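Local coordinates for phage-related conserved hypothetical protein, BB2244 (Bordetella bronchiseptica, PDB 2BDV), which is of unknown function but belongs to the SOS response-associated peptidase (SRAP) family, and so probably takes part in handling DNA damage, at residues Asp100-Trp105 and Leu127-Leu132. Sequence-based numbering, arbitrary orientation.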
loop_
_atom_site.group_PDB
_atom_site.type_symbol
_atom_site.label_atom_id
_atom_site.label_comp_id
_atom_site.label_asym_id
_atom_site.label_seq_id
_atom_site.Cartn_x
_atom_site.Cartn_y
_atom_site.Cartn_z
ATOM N N ASP A 100 -3.639 -6.463 6.816
ATOM C CA ASP A 100 -3.946 -6.633 8.225
ATOM C C ASP A 100 -2.966 -5.784 9.033
ATOM O O ASP A 100 -3.217 -5.446 10.192
ATOM C CB ASP A 100 -3.844 -8.120 8.569
ATOM C CG ASP A 100 -4.906 -8.942 7.856
ATOM O OD1 ASP A 100 -6.031 -9.033 8.378
ATOM O OD2 ASP A 100 -4.634 -9.471 6.757
ATOM N N GLY A 101 -1.859 -5.426 8.387
ATOM C CA GLY A 101 -0.830 -4.611 9.019
ATOM C C GLY A 101 0.429 -4.492 8.162
ATOM O O GLY A 101 0.477 -4.997 7.037
ATOM N N TRP A 102 1.456 -3.822 8.678
ATOM C CA TRP A 102 2.697 -3.662 7.928
ATOM C C TRP A 102 3.890 -3.666 8.882
ATOM O O TRP A 102 3.722 -3.614 10.107
ATOM C CB TRP A 102 2.662 -2.364 7.092
ATOM C CG TRP A 102 2.742 -1.072 7.883
ATOM C CD1 TRP A 102 3.862 -0.337 8.138
ATOM C CD2 TRP A 102 1.662 -0.390 8.537
ATOM N NE1 TRP A 102 3.553 0.759 8.910
ATOM C CE2 TRP A 102 2.208 0.754 9.170
ATOM C CE3 TRP A 102 0.282 -0.632 8.652
ATOM C CZ2 TRP A 102 1.430 1.654 9.906
ATOM C CZ3 TRP A 102 -0.494 0.264 9.386
ATOM C CH2 TRP A 102 0.088 1.394 10.003
ATOM N N TYR A 103 5.095 -3.739 8.326
ATOM C CA TYR A 103 6.284 -3.763 9.158
ATOM C C TYR A 103 7.203 -2.569 8.961
ATOM O O TYR A 103 7.324 -2.043 7.860
ATOM C CB TYR A 103 7.099 -5.024 8.892
ATOM C CG TYR A 103 6.333 -6.319 8.990
ATOM C CD1 TYR A 103 5.569 -6.786 7.918
ATOM C CD2 TYR A 103 6.399 -7.097 10.140
ATOM C CE1 TYR A 103 4.898 -7.999 7.990
ATOM C CE2 TYR A 103 5.733 -8.309 10.225
ATOM C CZ TYR A 103 4.984 -8.755 9.145
ATOM O OH TYR A 103 4.336 -9.964 9.232
ATOM N N GLU A 104 7.846 -2.157 10.050
ATOM C CA GLU A 104 8.821 -1.073 10.046
ATOM C C GLU A 104 9.965 -1.538 10.952
ATOM O O GLU A 104 9.728 -2.134 11.999
ATOM C CB GLU A 104 8.230 0.223 10.611
ATOM C CG GLU A 104 7.098 0.817 9.796
ATOM C CD GLU A 104 6.532 2.064 10.431
ATOM O OE1 GLU A 104 5.493 2.565 9.953
ATOM O OE2 GLU A 104 7.133 2.545 11.411
ATOM N N TRP A 105 11.197 -1.266 10.544
ATOM C CA TRP A 105 12.363 -1.654 11.318
ATOM C C TRP A 105 12.906 -0.467 12.110
ATOM O O TRP A 105 13.152 0.615 11.563
ATOM C CB TRP A 105 13.440 -2.210 10.386
ATOM C CG TRP A 105 13.121 -3.582 9.863
ATOM C CD1 TRP A 105 13.711 -4.769 10.234
ATOM C CD2 TRP A 105 12.129 -3.919 8.891
ATOM N NE1 TRP A 105 13.144 -5.818 9.549
ATOM C CE2 TRP A 105 12.171 -5.327 8.718
ATOM C CE3 TRP A 105 11.204 -3.170 8.146
ATOM C CZ2 TRP A 105 11.324 -5.998 7.829
ATOM C CZ3 TRP A 105 10.358 -3.844 7.258
ATOM C CH2 TRP A 105 10.428 -5.244 7.111
ATOM N N LEU A 127 -7.011 -3.165 6.883
ATOM C CA LEU A 127 -6.780 -1.796 6.460
ATOM C C LEU A 127 -6.910 -1.644 4.946
ATOM O O LEU A 127 -6.646 -2.581 4.192
ATOM C CB LEU A 127 -5.384 -1.367 6.908
ATOM C CG LEU A 127 -4.984 -1.855 8.305
ATOM C CD1 LEU A 127 -3.524 -1.514 8.524
ATOM C CD2 LEU A 127 -5.859 -1.223 9.389
ATOM N N LEU A 128 -7.318 -0.461 4.498
ATOM C CA LEU A 128 -7.459 -0.221 3.070
ATOM C C LEU A 128 -6.435 0.827 2.652
ATOM O O LEU A 128 -6.714 2.029 2.714
ATOM C CB LEU A 128 -8.891 0.249 2.749
ATOM C CG LEU A 128 -10.028 -0.636 3.293
ATOM C CD1 LEU A 128 -11.380 -0.017 2.945
ATOM C CD2 LEU A 128 -9.935 -2.038 2.732
ATOM N N PHE A 129 -5.247 0.376 2.238
ATOM C CA PHE A 129 -4.193 1.307 1.827
ATOM C C PHE A 129 -4.499 1.868 0.451
ATOM O O PHE A 129 -4.877 1.135 -0.454
ATOM C CB PHE A 129 -2.792 0.647 1.779
ATOM C CG PHE A 129 -2.288 0.141 3.111
ATOM C CD1 PHE A 129 -2.860 0.568 4.304
ATOM C CD2 PHE A 129 -1.247 -0.786 3.162
ATOM C CE1 PHE A 129 -2.413 0.073 5.523
ATOM C CE2 PHE A 129 -0.797 -1.281 4.373
ATOM C CZ PHE A 129 -1.379 -0.852 5.557
ATOM N N ALA A 130 -4.341 3.178 0.311
ATOM C CA ALA A 130 -4.562 3.852 -0.959
ATOM C C ALA A 130 -3.334 3.552 -1.817
ATOM O O ALA A 130 -2.206 3.536 -1.318
ATOM C CB ALA A 130 -4.693 5.347 -0.737
ATOM N N GLY A 131 -3.552 3.309 -3.105
ATOM C CA GLY A 131 -2.439 3.011 -3.988
ATOM C C GLY A 131 -2.631 3.507 -5.405
ATOM O O GLY A 131 -3.735 3.857 -5.809
ATOM N N LEU A 132 -1.540 3.532 -6.161
ATOM C CA LEU A 132 -1.562 3.982 -7.546
ATOM C C LEU A 132 -0.861 2.932 -8.405
ATOM O O LEU A 132 0.276 2.535 -8.130
ATOM C CB LEU A 132 -0.848 5.334 -7.674
ATOM C CG LEU A 132 -1.471 6.540 -6.959
ATOM C CD1 LEU A 132 -0.547 7.748 -7.082
ATOM C CD2 LEU A 132 -2.835 6.843 -7.567
#
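Trp102 meets Leu127 and Phe129 with the benzo end of its indole, and the side-chain contact is apolar. Methyl CD1 of Leu127 lies at the edge of the indole, near its plane, 3.6 Å from Trp102 CZ3. The two side chains cross at about a right angle. Phe129 reaches the same corner of the ring with its tip, and its CZ is 3.5 Å from Trp102 CE3. The two six-membered rings are steeply inclined, with planes at 76° and centroids 5.7 Å apart. Leu127 CD1 also touches the backbone beside the indole, 4.1 Å from Gly101 CA.

The contact joins two sheets of the SRAP fold. Strand 101-107 belongs to an antiparallel sheet, and strand 126-133 to a mixed one. The chain turns a corner at Asp100, passing from strand 94-99 of the mixed sheet to the antiparallel one. The strand segments are 9.4 Å apart at closest approach and run at 63°. Their backbones do not pair; the Leu127 and Phe129 side chains span the gap.

Rotation about CB-CG of Trp102 (chi2 96°) sends CE3 and CZ3 to the Leu127 and Phe129 side and NE1 to the Glu104 side. A nearly straight hydrogen bond, 2.8 Å from Trp102 NE1 to Glu104 OE1, fixes the far end. The oxygen lies in the indole plane and is met on its anti side, with the N-H tilted out of the carboxylate plane. Backbone NH groups of Met158, Val159 and Asp160 hold the Glu104 carboxylate in turn. Phe200 packs edge-to-face with Trp102, and Pro166 touches both Trp102 and Phe129.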